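Local coordinates for protein ethanolamine kinase Pv091845 (Plasmodium vivax, PDB 2QG7) that probably phosphorylates ethanolamine, the first step in making phosphatidylethanolamine from ethanolamine, at residues D[166-171]-D[181-186]; D[192-197]-D[369-374]; D[226-229]-D[234-237]; D[245-250]-D[421-426]; D[365-370]-D[388-393]. All blocks are in the same frame, centred on the assembly; numbering follows the deposited sequence.

Contact 1 of 5, residues D[166-171]-D[181-186]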
# COMPACT_ATOMS: atom_id res chain seq x y z
N ILE D 166 21.64 20.68 19.76
CA ILE D 166 20.69 20.22 18.72
C ILE D 166 19.48 19.49 19.31
O ILE D 166 18.41 19.45 18.69
CB ILE D 166 21.37 19.37 17.64
CG1 ILE D 166 22.27 18.32 18.30
CG2 ILE D 166 22.17 20.27 16.62
CD1 ILE D 166 23.07 17.53 17.25
N ALA D 167 19.68 18.94 20.51
CA ALA D 167 18.60 18.42 21.35
C ALA D 167 18.29 19.41 22.49
O ALA D 167 19.18 20.13 22.97
CB ALA D 167 18.94 17.03 21.90
N LYS D 168 17.03 19.44 22.91
CA LYS D 168 16.60 20.21 24.08
C LYS D 168 16.97 19.45 25.36
O LYS D 168 17.46 18.29 25.30
CB LYS D 168 15.11 20.50 23.99
CG LYS D 168 14.75 21.56 22.96
CD LYS D 168 14.73 22.94 23.61
CE LYS D 168 15.55 23.95 22.80
NZ LYS D 168 15.08 24.02 21.36
N LYS D 169 16.77 20.11 26.51
CA LYS D 169 17.17 19.50 27.80
C LYS D 169 16.15 18.50 28.29
O LYS D 169 14.96 18.76 28.28
CB LYS D 169 17.41 20.56 28.88
CG LYS D 169 17.72 19.97 30.25
CD LYS D 169 18.70 20.83 31.09
CE LYS D 169 18.08 22.25 31.35
NZ LYS D 169 19.08 23.20 31.96
N ILE D 170 16.65 17.34 28.70
CA ILE D 170 15.83 16.36 29.38
C ILE D 170 16.08 16.46 30.88
O ILE D 170 17.22 16.27 31.32
CB ILE D 170 16.13 14.92 28.91
CG1 ILE D 170 15.83 14.78 27.42
CG2 ILE D 170 15.35 13.87 29.75
CD1 ILE D 170 16.46 13.56 26.85
N TYR D 171 15.03 16.73 31.65
CA TYR D 171 15.16 16.98 33.10
C TYR D 171 15.27 15.70 33.94
O TYR D 171 16.20 15.56 34.75
CB TYR D 171 13.98 17.83 33.55
CG TYR D 171 13.88 19.18 32.88
CD1 TYR D 171 14.79 20.20 33.19
CD2 TYR D 171 12.86 19.46 31.97
CE1 TYR D 171 14.69 21.45 32.58
CE2 TYR D 171 12.75 20.71 31.35
CZ TYR D 171 13.67 21.70 31.67
OH TYR D 171 13.59 22.94 31.08
N GLU D 181 12.26 19.40 28.16
CA GLU D 181 12.02 20.81 27.87
C GLU D 181 11.09 20.93 26.69
O GLU D 181 11.32 20.31 25.64
CB GLU D 181 13.35 21.49 27.55
CG GLU D 181 13.34 22.99 27.60
CD GLU D 181 14.69 23.63 27.20
OE1 GLU D 181 14.66 24.56 26.36
OE2 GLU D 181 15.77 23.22 27.73
N PHE D 182 10.05 21.74 26.86
CA PHE D 182 9.13 22.01 25.79
C PHE D 182 9.76 22.97 24.80
O PHE D 182 10.42 23.96 25.18
CB PHE D 182 7.82 22.59 26.34
CG PHE D 182 6.83 22.99 25.27
CD1 PHE D 182 6.04 22.03 24.64
CD2 PHE D 182 6.69 24.33 24.91
CE1 PHE D 182 5.11 22.40 23.64
CE2 PHE D 182 5.77 24.71 23.93
CZ PHE D 182 4.98 23.75 23.29
N MET D 183 9.57 22.67 23.52
CA MET D 183 9.98 23.57 22.46
C MET D 183 8.76 23.91 21.59
O MET D 183 8.06 23.03 21.08
CB MET D 183 11.08 22.91 21.64
CG MET D 183 11.72 23.82 20.57
SD MET D 183 12.81 22.90 19.43
CE MET D 183 11.66 21.69 18.76
N ASP D 184 8.51 25.20 21.42
CA ASP D 184 7.43 25.67 20.55
C ASP D 184 7.80 25.50 19.07
O ASP D 184 8.98 25.38 18.71
CB ASP D 184 7.15 27.15 20.86
CG ASP D 184 5.67 27.43 21.11
OD1 ASP D 184 4.82 26.98 20.28
OD2 ASP D 184 5.38 28.11 22.14
N GLY D 185 6.78 25.49 18.21
CA GLY D 185 6.95 25.32 16.77
C GLY D 185 6.02 24.27 16.19
O GLY D 185 5.29 23.60 16.92
N TYR D 186 6.03 24.11 14.87
CA TYR D 186 5.16 23.15 14.23
C TYR D 186 5.93 22.11 13.41
O TYR D 186 7.02 22.41 12.85
CB TYR D 186 4.09 23.87 13.40
CG TYR D 186 4.62 24.49 12.14
CD1 TYR D 186 5.10 25.79 12.14
CD2 TYR D 186 4.65 23.75 10.93
CE1 TYR D 186 5.59 26.38 10.95
CE2 TYR D 186 5.16 24.31 9.77
CZ TYR D 186 5.61 25.63 9.78
OH TYR D 186 6.10 26.21 8.65
O HOH W 1 10.69 23.40 29.63

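Contact 2 of 5, residues D[192-197]-D[369-374]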
# COMPACT_ATOMS: atom_id res chain seq x y z
N ASP D 192 6.63 19.98 2.92
CA ASP D 192 7.57 20.97 3.42
C ASP D 192 9.01 20.54 3.24
O ASP D 192 9.83 21.34 2.80
CB ASP D 192 7.31 21.31 4.88
CG ASP D 192 6.01 22.06 5.08
OD1 ASP D 192 5.42 21.93 6.18
OD2 ASP D 192 5.55 22.77 4.17
N ILE D 193 9.33 19.30 3.61
CA ILE D 193 10.69 18.79 3.50
C ILE D 193 11.23 18.73 2.08
O ILE D 193 12.44 18.74 1.86
CB ILE D 193 10.92 17.44 4.28
CG1 ILE D 193 10.23 16.22 3.58
CG2 ILE D 193 10.56 17.64 5.77
CD1 ILE D 193 10.55 14.92 4.26
N LYS D 194 10.32 18.68 1.11
CA LYS D 194 10.64 18.61 -0.30
C LYS D 194 10.85 20.02 -0.86
O LYS D 194 11.52 20.21 -1.87
CB LYS D 194 9.50 17.92 -1.04
CG LYS D 194 9.76 17.65 -2.56
CD LYS D 194 8.56 16.96 -3.17
CE LYS D 194 8.72 16.74 -4.66
NZ LYS D 194 9.77 15.71 -4.95
N ASN D 195 10.24 20.99 -0.20
CA ASN D 195 10.32 22.41 -0.52
C ASN D 195 11.75 22.97 -0.33
O ASN D 195 12.32 22.88 0.77
CB ASN D 195 9.28 23.16 0.33
CG ASN D 195 9.28 24.64 0.11
OD1 ASN D 195 9.83 25.12 -0.89
ND2 ASN D 195 8.68 25.38 1.04
N PRO D 196 12.36 23.48 -1.42
CA PRO D 196 13.75 24.00 -1.46
C PRO D 196 14.11 25.00 -0.34
O PRO D 196 15.24 25.08 0.10
CB PRO D 196 13.83 24.67 -2.85
CG PRO D 196 12.90 23.81 -3.70
CD PRO D 196 11.72 23.53 -2.76
N LYS D 197 13.12 25.75 0.11
CA LYS D 197 13.21 26.65 1.24
C LYS D 197 13.57 25.90 2.54
O LYS D 197 14.40 26.36 3.33
CB LYS D 197 11.86 27.38 1.33
CG LYS D 197 11.51 28.08 2.66
CD LYS D 197 10.00 28.53 2.67
CE LYS D 197 9.63 29.06 4.08
NZ LYS D 197 8.13 29.48 4.25
N ASN D 369 14.00 9.23 1.30
CA ASN D 369 12.87 8.32 1.26
C ASN D 369 11.61 8.87 1.92
O ASN D 369 10.52 8.47 1.56
CB ASN D 369 13.21 6.93 1.83
CG ASN D 369 13.84 6.03 0.81
OD1 ASN D 369 13.55 6.12 -0.38
ND2 ASN D 369 14.70 5.13 1.27
N GLU D 370 11.77 9.77 2.87
CA GLU D 370 10.66 10.24 3.68
C GLU D 370 9.90 11.36 3.00
O GLU D 370 9.01 11.94 3.55
CB GLU D 370 11.17 10.66 5.08
CG GLU D 370 11.73 9.51 5.99
CD GLU D 370 10.66 8.43 6.35
OE1 GLU D 370 11.03 7.26 6.69
OE2 GLU D 370 9.42 8.73 6.34
N TYR D 371 10.28 11.69 1.79
CA TYR D 371 9.59 12.66 0.97
C TYR D 371 8.28 12.02 0.53
O TYR D 371 7.27 12.73 0.27
CB TYR D 371 10.46 12.96 -0.27
CG TYR D 371 11.54 14.04 -0.11
CD1 TYR D 371 12.31 14.14 1.07
CD2 TYR D 371 11.82 14.92 -1.16
CE1 TYR D 371 13.30 15.11 1.19
CE2 TYR D 371 12.82 15.90 -1.04
CZ TYR D 371 13.55 15.98 0.13
OH TYR D 371 14.52 16.97 0.26
N ALA D 372 8.33 10.69 0.39
CA ALA D 372 7.18 9.83 0.07
C ALA D 372 6.14 9.78 1.20
O ALA D 372 4.97 9.49 0.94
CB ALA D 372 7.65 8.42 -0.26
N GLY D 373 6.58 10.03 2.44
CA GLY D 373 5.71 9.95 3.60
C GLY D 373 5.39 8.50 3.96
O GLY D 373 5.97 7.56 3.39
N PHE D 374 4.50 8.32 4.93
CA PHE D 374 4.06 6.97 5.33
C PHE D 374 3.21 6.30 4.25
O PHE D 374 3.04 5.11 4.25
CB PHE D 374 3.29 7.02 6.66
CG PHE D 374 4.18 7.15 7.86
CD1 PHE D 374 5.09 6.14 8.18
CD2 PHE D 374 4.11 8.27 8.68
CE1 PHE D 374 5.90 6.24 9.31
CE2 PHE D 374 4.94 8.39 9.80
CZ PHE D 374 5.82 7.36 10.12
O HOH W 2 14.84 17.97 2.85

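Contact 3 of 5, residues D[226-229]-D[234-237]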
# COMPACT_ATOMS: atom_id res chain seq x y z
N GLN D 226 25.24 -1.48 23.28
CA GLN D 226 24.58 -2.14 22.14
C GLN D 226 25.24 -3.44 21.67
O GLN D 226 24.61 -4.23 20.97
CB GLN D 226 24.46 -1.16 20.96
CG GLN D 226 23.24 -0.23 21.03
CD GLN D 226 22.72 0.18 19.66
OE1 GLN D 226 22.12 1.30 19.51
NE2 GLN D 226 22.97 -0.73 18.64
N LYS D 227 26.51 -3.64 22.05
CA LYS D 227 27.32 -4.83 21.68
C LYS D 227 27.87 -4.74 20.25
O LYS D 227 27.68 -5.66 19.43
CB LYS D 227 26.55 -6.15 21.90
CG LYS D 227 26.08 -6.39 23.34
CD LYS D 227 24.55 -6.70 23.39
CE LYS D 227 24.09 -7.77 22.39
NZ LYS D 227 22.60 -7.95 22.44
N VAL D 228 28.56 -3.63 19.95
CA VAL D 228 29.22 -3.48 18.64
C VAL D 228 30.76 -3.65 18.78
O VAL D 228 31.42 -2.86 19.49
CB VAL D 228 28.81 -2.12 17.90
CG1 VAL D 228 29.07 -2.21 16.37
CG2 VAL D 228 27.30 -1.78 18.17
N PRO D 229 31.32 -4.72 18.14
CA PRO D 229 32.77 -4.97 18.08
C PRO D 229 33.42 -4.39 16.79
O PRO D 229 32.85 -4.50 15.68
CB PRO D 229 32.84 -6.51 18.07
CG PRO D 229 31.52 -6.96 17.46
CD PRO D 229 30.56 -5.79 17.47
N SER D 234 30.18 1.64 12.38
CA SER D 234 28.79 2.00 12.14
C SER D 234 27.89 1.10 12.97
O SER D 234 28.22 -0.08 13.23
CB SER D 234 28.48 1.87 10.65
OG SER D 234 27.10 2.12 10.35
N PHE D 235 26.75 1.65 13.40
CA PHE D 235 25.76 0.92 14.19
C PHE D 235 24.64 0.36 13.29
O PHE D 235 23.73 -0.31 13.78
CB PHE D 235 25.17 1.84 15.24
CG PHE D 235 25.93 1.89 16.53
CD1 PHE D 235 25.28 1.70 17.74
CD2 PHE D 235 27.29 2.13 16.56
CE1 PHE D 235 25.99 1.75 18.95
CE2 PHE D 235 28.00 2.16 17.76
CZ PHE D 235 27.34 1.98 18.94
N LEU D 236 24.73 0.65 11.99
CA LEU D 236 23.68 0.39 11.03
C LEU D 236 23.47 -1.09 10.75
O LEU D 236 22.33 -1.59 10.79
CB LEU D 236 23.96 1.17 9.74
CG LEU D 236 23.14 1.03 8.46
CD1 LEU D 236 21.61 1.22 8.69
CD2 LEU D 236 23.68 2.04 7.46
N TRP D 237 24.56 -1.79 10.46
CA TRP D 237 24.50 -3.19 10.05
C TRP D 237 24.24 -4.11 11.22
O TRP D 237 23.63 -5.14 11.07
CB TRP D 237 25.79 -3.58 9.33
CG TRP D 237 26.18 -2.54 8.37
CD1 TRP D 237 27.21 -1.67 8.50
CD2 TRP D 237 25.51 -2.21 7.15
NE1 TRP D 237 27.25 -0.82 7.43
CE2 TRP D 237 26.22 -1.12 6.58
CE3 TRP D 237 24.39 -2.72 6.47
CZ2 TRP D 237 25.85 -0.54 5.37
CZ3 TRP D 237 24.03 -2.15 5.28
CH2 TRP D 237 24.76 -1.07 4.74

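Contact 4 of 5, residues D[245-250]-D[421-426]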
# COMPACT_ATOMS: atom_id res chain seq x y z
N HIS D 245 17.46 -11.19 12.51
CA HIS D 245 17.54 -12.34 13.43
C HIS D 245 16.33 -12.46 14.37
O HIS D 245 15.91 -13.56 14.68
CB HIS D 245 18.87 -12.34 14.23
CG HIS D 245 20.09 -12.62 13.38
ND1 HIS D 245 20.29 -13.80 12.70
CD2 HIS D 245 21.18 -11.86 13.12
CE1 HIS D 245 21.44 -13.76 12.05
NE2 HIS D 245 21.99 -12.58 12.27
N LEU D 246 15.77 -11.35 14.83
CA LEU D 246 14.57 -11.39 15.64
C LEU D 246 13.34 -11.85 14.83
O LEU D 246 12.44 -12.53 15.37
CB LEU D 246 14.33 -10.03 16.27
CG LEU D 246 15.22 -9.58 17.44
CD1 LEU D 246 15.10 -8.07 17.69
CD2 LEU D 246 14.86 -10.34 18.74
N LEU D 247 13.32 -11.51 13.55
CA LEU D 247 12.23 -11.91 12.68
C LEU D 247 12.39 -13.33 12.20
O LEU D 247 11.41 -14.04 12.06
CB LEU D 247 12.09 -10.96 11.50
CG LEU D 247 11.40 -9.62 11.77
CD1 LEU D 247 11.43 -8.76 10.52
CD2 LEU D 247 9.97 -9.82 12.24
N ASN D 248 13.63 -13.74 11.94
CA ASN D 248 13.89 -15.11 11.46
C ASN D 248 13.64 -16.17 12.54
O ASN D 248 13.17 -17.25 12.25
CB ASN D 248 15.32 -15.23 10.94
CG ASN D 248 15.55 -16.49 10.13
OD1 ASN D 248 16.54 -17.20 10.32
ND2 ASN D 248 14.66 -16.76 9.19
N GLU D 249 13.95 -15.84 13.79
CA GLU D 249 13.68 -16.74 14.90
C GLU D 249 12.19 -16.76 15.22
O GLU D 249 11.69 -17.71 15.81
CB GLU D 249 14.54 -16.38 16.13
CG GLU D 249 16.03 -16.74 15.99
CD GLU D 249 16.97 -15.89 16.91
OE1 GLU D 249 16.73 -15.87 18.15
OE2 GLU D 249 17.95 -15.24 16.38
N GLU D 250 11.48 -15.71 14.82
CA GLU D 250 10.02 -15.71 14.94
C GLU D 250 9.36 -16.50 13.77
O GLU D 250 8.36 -17.21 13.96
CB GLU D 250 9.50 -14.26 15.03
CG GLU D 250 8.01 -14.14 15.25
CD GLU D 250 7.58 -14.45 16.69
OE1 GLU D 250 8.47 -14.48 17.57
OE2 GLU D 250 6.37 -14.63 16.95
N TRP D 421 13.68 -0.14 7.62
CA TRP D 421 12.36 0.20 8.11
C TRP D 421 11.30 -0.83 7.77
O TRP D 421 10.28 -0.87 8.45
CB TRP D 421 11.94 1.60 7.66
CG TRP D 421 12.72 2.66 8.42
CD1 TRP D 421 13.72 3.44 7.92
CD2 TRP D 421 12.63 2.97 9.82
NE1 TRP D 421 14.21 4.25 8.91
CE2 TRP D 421 13.57 3.98 10.08
CE3 TRP D 421 11.82 2.51 10.87
CZ2 TRP D 421 13.74 4.54 11.35
CZ3 TRP D 421 11.99 3.07 12.15
CH2 TRP D 421 12.94 4.07 12.38
N GLY D 422 11.53 -1.64 6.72
CA GLY D 422 10.75 -2.85 6.49
C GLY D 422 10.78 -3.84 7.64
O GLY D 422 9.75 -4.36 8.00
N LEU D 423 11.97 -4.14 8.17
CA LEU D 423 12.13 -5.16 9.17
C LEU D 423 11.72 -4.63 10.52
O LEU D 423 11.17 -5.36 11.32
CB LEU D 423 13.57 -5.63 9.25
CG LEU D 423 14.27 -6.27 8.05
CD1 LEU D 423 15.75 -6.49 8.37
CD2 LEU D 423 13.55 -7.55 7.56
N TRP D 424 12.00 -3.35 10.78
CA TRP D 424 11.52 -2.71 11.99
C TRP D 424 10.00 -2.77 12.08
O TRP D 424 9.44 -3.12 13.11
CB TRP D 424 11.98 -1.23 12.00
CG TRP D 424 11.47 -0.45 13.15
CD1 TRP D 424 12.01 -0.38 14.41
CD2 TRP D 424 10.28 0.36 13.18
NE1 TRP D 424 11.25 0.45 15.20
CE2 TRP D 424 10.17 0.90 14.49
CE3 TRP D 424 9.29 0.67 12.23
CZ2 TRP D 424 9.11 1.74 14.87
CZ3 TRP D 424 8.25 1.48 12.60
CH2 TRP D 424 8.18 2.04 13.92
N SER D 425 9.34 -2.37 11.00
CA SER D 425 7.88 -2.34 10.97
C SER D 425 7.22 -3.72 11.11
O SER D 425 6.22 -3.87 11.78
CB SER D 425 7.40 -1.66 9.71
OG SER D 425 6.04 -1.29 9.91
N LEU D 426 7.82 -4.72 10.48
CA LEU D 426 7.34 -6.07 10.64
C LEU D 426 7.47 -6.55 12.09
O LEU D 426 6.55 -7.22 12.61
CB LEU D 426 8.05 -7.03 9.67
CG LEU D 426 7.61 -6.96 8.21
CD1 LEU D 426 8.47 -7.92 7.34
CD2 LEU D 426 6.10 -7.26 8.01

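Contact 5 of 5, residues D[365-370]-D[388-393]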
# COMPACT_ATOMS: atom_id res chain seq x y z
N ALA D 365 19.89 9.64 2.60
CA ALA D 365 19.03 8.81 1.75
C ALA D 365 17.75 8.37 2.48
O ALA D 365 16.68 8.30 1.86
CB ALA D 365 19.82 7.59 1.23
N ASN D 366 17.85 8.07 3.78
CA ASN D 366 16.70 7.80 4.61
C ASN D 366 15.78 9.02 4.66
O ASN D 366 14.58 8.86 4.55
CB ASN D 366 17.14 7.35 5.98
CG ASN D 366 15.96 6.98 6.91
OD1 ASN D 366 15.28 5.96 6.70
ND2 ASN D 366 15.72 7.81 7.92
N HIS D 367 16.33 10.22 4.74
CA HIS D 367 15.56 11.43 4.73
C HIS D 367 14.88 11.64 3.39
O HIS D 367 13.75 12.13 3.30
CB HIS D 367 16.45 12.63 5.08
CG HIS D 367 15.73 13.95 5.02
ND1 HIS D 367 14.62 14.22 5.80
CD2 HIS D 367 15.92 15.05 4.25
CE1 HIS D 367 14.17 15.43 5.52
NE2 HIS D 367 14.94 15.96 4.58
N PHE D 368 15.57 11.29 2.32
CA PHE D 368 15.04 11.43 0.99
C PHE D 368 13.91 10.42 0.70
O PHE D 368 12.97 10.73 -0.03
CB PHE D 368 16.16 11.25 -0.02
CG PHE D 368 17.07 12.46 -0.12
CD1 PHE D 368 16.64 13.72 0.35
CD2 PHE D 368 18.32 12.36 -0.71
CE1 PHE D 368 17.49 14.83 0.25
CE2 PHE D 368 19.16 13.48 -0.84
CZ PHE D 368 18.74 14.70 -0.37
N ASN D 369 14.00 9.23 1.30
CA ASN D 369 12.87 8.32 1.26
C ASN D 369 11.61 8.87 1.92
O ASN D 369 10.52 8.47 1.56
CB ASN D 369 13.21 6.93 1.83
CG ASN D 369 13.84 6.03 0.81
OD1 ASN D 369 13.55 6.12 -0.38
ND2 ASN D 369 14.70 5.13 1.27
N GLU D 370 11.77 9.77 2.87
CA GLU D 370 10.66 10.24 3.68
C GLU D 370 9.90 11.36 3.00
O GLU D 370 9.01 11.94 3.55
CB GLU D 370 11.17 10.66 5.08
CG GLU D 370 11.73 9.51 5.99
CD GLU D 370 10.66 8.43 6.35
OE1 GLU D 370 11.03 7.26 6.69
OE2 GLU D 370 9.42 8.73 6.34
N TYR D 388 20.82 17.43 -5.43
CA TYR D 388 21.87 18.41 -5.57
C TYR D 388 21.64 19.66 -4.68
O TYR D 388 22.54 20.08 -3.93
CB TYR D 388 21.97 18.80 -7.06
CG TYR D 388 23.17 19.62 -7.42
CD1 TYR D 388 24.38 19.01 -7.76
CD2 TYR D 388 23.09 21.03 -7.42
CE1 TYR D 388 25.48 19.77 -8.10
CE2 TYR D 388 24.21 21.80 -7.75
CZ TYR D 388 25.39 21.16 -8.09
OH TYR D 388 26.49 21.92 -8.43
N HIS D 389 20.45 20.25 -4.79
CA HIS D 389 20.11 21.40 -4.01
C HIS D 389 20.27 21.18 -2.50
O HIS D 389 20.68 22.08 -1.80
CB HIS D 389 18.70 21.92 -4.36
CG HIS D 389 18.37 23.25 -3.74
ND1 HIS D 389 17.63 23.37 -2.59
CD2 HIS D 389 18.72 24.51 -4.09
CE1 HIS D 389 17.51 24.65 -2.26
NE2 HIS D 389 18.16 25.37 -3.16
N PHE D 390 19.95 19.99 -2.00
CA PHE D 390 20.06 19.69 -0.56
C PHE D 390 21.52 19.56 -0.13
O PHE D 390 21.95 20.07 0.93
CB PHE D 390 19.32 18.37 -0.26
CG PHE D 390 19.31 17.97 1.22
CD1 PHE D 390 18.24 18.32 2.05
CD2 PHE D 390 20.33 17.19 1.77
CE1 PHE D 390 18.21 17.92 3.38
CE2 PHE D 390 20.30 16.80 3.12
CZ PHE D 390 19.25 17.16 3.92
N ILE D 391 22.26 18.84 -0.95
CA ILE D 391 23.64 18.47 -0.66
C ILE D 391 24.56 19.69 -0.76
O ILE D 391 25.54 19.79 -0.04
CB ILE D 391 24.09 17.29 -1.55
CG1 ILE D 391 23.35 16.01 -1.07
CG2 ILE D 391 25.61 17.11 -1.51
CD1 ILE D 391 23.50 14.79 -1.93
N MET D 392 24.23 20.62 -1.65
CA MET D 392 24.93 21.88 -1.73
C MET D 392 24.88 22.62 -0.38
O MET D 392 25.93 23.08 0.12
CB MET D 392 24.35 22.76 -2.85
CG MET D 392 24.89 24.21 -2.85
SD MET D 392 23.84 25.25 -3.87
CE MET D 392 24.64 24.94 -5.48
N HIS D 393 23.69 22.72 0.20
CA HIS D 393 23.53 23.39 1.49
C HIS D 393 23.91 22.50 2.66
O HIS D 393 24.06 22.97 3.79
CB HIS D 393 22.14 23.97 1.66
CG HIS D 393 21.79 25.02 0.66
ND1 HIS D 393 22.31 26.30 0.72
CD2 HIS D 393 20.99 24.99 -0.43
CE1 HIS D 393 21.82 27.02 -0.28
NE2 HIS D 393 21.01 26.25 -0.99

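Contact 1 of 5, residues D[166-171]-D[181-186]
Lys169 and Glu181 bring the two backbones closest, their CA atoms 5.3 Å apart, and Glu181 N donates to Lys169 O at 2.8 Å. This bond lies at the open end of the beta hairpin of strands 170-174 and 177-181, at one side of the five-stranded antiparallel sheet of the kinase fold. Glu181 buries more than any other residue here: with CG anti to the backbone N (chi1 -164°) and the chain extended, its carboxylate lies beside the opposing backbone. OE2 accepts a weak bond from Lys169 N at 3.5 Å, so the acid offers an acceptor where the regular strand pairing ends, while OE1 rests 3.2 Å from Lys168 CD. The ammonium of Lys168 goes further: NZ lies 5.0 Å from Glu181 OE1, so the attraction is probably only a diffuse one. Lysine suits this exposed margin, since its methylenes pack while its charge can reach past them. Tyr171 lies against Glu181, with its OH 3.5 Å from Glu181 CG, and a water joins that hydroxyl to Phe182 N. Met183, on the stretch leaving the sheet, crosses Lys168 at about a right angle and sets its SD 3.2 Å from Lys168 NZ.

Contact 2 of 5, residues D[192-197]-D[369-374]
The ring of Tyr371 packs against Ile193 and Lys194, one face turned to the peptide that joins them. This is the tight part. Ile193 reaches forward with CD1, which lies 3.7 Å from Tyr371 CD1 and 3.4 Å from Glu370 O; a branched, wholly apolar chain suits so buried a place. Lys194 lays its methylenes along the CD2 and CE2 side of the ring, CG being 3.7 Å from Tyr371 CD2. Its chain, straight as far as CE and bent at the last torsion, covers these aromatic carbons and carries NZ beyond them, to a salt bridge with Glu386 and a hydrogen bond to Leu380 O. Tyrosine adds a polar end: a water donates to Ile193 O at 2.7 Å and also bonds Tyr371 OH at 2.8 Å, while Gln199 holds the same hydroxyl. The loose side begins at Asn195, which starts its side chain away from 369-374 and caps the next helix through a weak bond from Lys197 N to OD1; Pro196 and Lys197 face solvent. The contact thus ties the junction of helices 190-194 and 196-210 to the end of helix 360-369, with Ile202 packing on Ile193 and Phe368 meeting Tyr371 edge-to-face.

Contact 3 of 5, residues D[226-229]-D[234-237]
Gln226, at the end of helix 216-226, sets its side-chain amide against the rim of the Phe235 ring, opening a contact that folds back a short helix-loop-helix connection. NE2 approaches Phe235 CD1 to 3.5 Å, and OE1 lies in the ring plane at its edge. The amide stands steeply to the ring, the planes 74° apart, so it does not stack. A long chain ending in a flat polar amide suits this boundary: its methylenes pass the ring at CE1, while OE1 accepts from Arg153 NE, which helps to fix the amide. Lys227 is the first residue to leave the helix; its positive phi turns the chain, and its side chain sets off away from 234-237. That turn brings Val228 round to the aromatic face. Its CG2 stands almost exactly above the ring, 3.8 Å from the centroid and 10° off the normal, a clear CH-pi contact. The other methyl, CG1, lies anti to the backbone N (chi1 -159°) and reaches Ser234 O at 3.9 Å, so both branches of the valine are used. Ser234 prepares the next helix, its OG accepting from Leu236 N at 3.2 Å, and Glu359 grips the same hydroxyl. Glu359 also takes the indole N-H of Trp237, and Phe235 pairs through its backbone with Pro357. The start of helix 236-251 is therefore fastened to strand 356-359 on one hand and packed against helix 269-284 through Trp237 on the other.

Contact 4 of 5, residues D[245-250]-D[421-426]
Leu247 points toward the segment 421-426 of helix 413-430 and sets its CD1 methyl between Leu423 and Leu426, residues one turn apart. The three leucines share nearly the same side-chain conformation but present different parts. Leu423 starts off to one side, yet meets the incoming methyl with its own branch, CD2 lying 3.8 Å from Leu247 CD1, the two side chains running at a slant to one another. Leu426 points toward the other helix, yet it is the root of its chain that touches, CB being 3.9 Å from Leu247 CD1. The backbone takes part as well: Leu423 O comes within 3.5 Å of Leu247 CD1. Leu247 reaches this spot because CG stands anti to its carbonyl carbon (chi1 -78°) and CD1 continues the chain outward (chi2 175°), while CD2 turns toward Leu426 C at 4.1 Å. Leucine suits such a place, a forked apolar end on a flexible stem that can fit between two residues without a polar group to satisfy. The patch is small but buried. Around it Leu427 also packs on Leu247, Phe269 and Leu272 of helix 269-284 cover Leu247 and Leu423, and Leu446 of helix 438-448 touches Leu426, so helices 236-251 and 413-430 meet inside a bundle.

Contact 5 of 5, residues D[365-370]-D[388-393]
Phe368 presses the edge of its ring onto the face of Phe390, a T-shaped pair with centroids 5.0 Å apart and planes at 75°. With His367 the two form an aromatic cluster joining helices 360-369 and 384-395 in the helical lobe of this kinase fold. The helices themselves stand well apart here, the CA atoms of Phe368 and Phe390 being 9.8 Å from each other, and large aromatic side chains bridge the gap. Phe390 does so by holding CG anti to its backbone N (chi1 -178°), which sends its ring toward the other helix. CE1 of Phe368 sits above that ring near its rim, while CZ of Phe368 comes within 3.6 Å of Phe390 CD2. Edge hydrogens then meet the pi cloud, an electrostatically favourable way for two phenylalanines to pack. His367 approaches another part of the same ring at a slant, the planes 37° apart, and its CD2 lies 3.8 Å from Phe390 CE1. Histidine can serve both surroundings: ND1 bonds to Leu297 O, which probably fixes the rotation of the imidazole, and its CD2-NE2 side packs on phenylalanine. The cluster is covered by Ala203 and Ile202 of helix 196-210 and Tyr414 of helix 413-430. Even the stem of Phe390 takes part, its CB lying in the plane of the Phe368 ring, 3.7 Å from Phe368 CZ.

Contact 1 comes first along the chain, closing the hairpin of the five-stranded sheet just before the chain enters the helical part, where the other four lie. Contacts 2 and 5 are near neighbours, centres about 9 Å apart; they share Asn369 and Glu370 and touch directly, making one continuous core. Contacts 4 and 5 also touch, through Trp421 and Asn366. Contacts 3 and 4 both use helix 236-251, about 17 Å apart between centres. Contact 3 is nested within the loop closed by contact 2, and contact 5 within that of contact 4, while contacts 2 and 4 interleave. Sequence-distant helices are thereby woven into one lobe, and contacts 1 and 4 lie on opposite sides of the chain's centre.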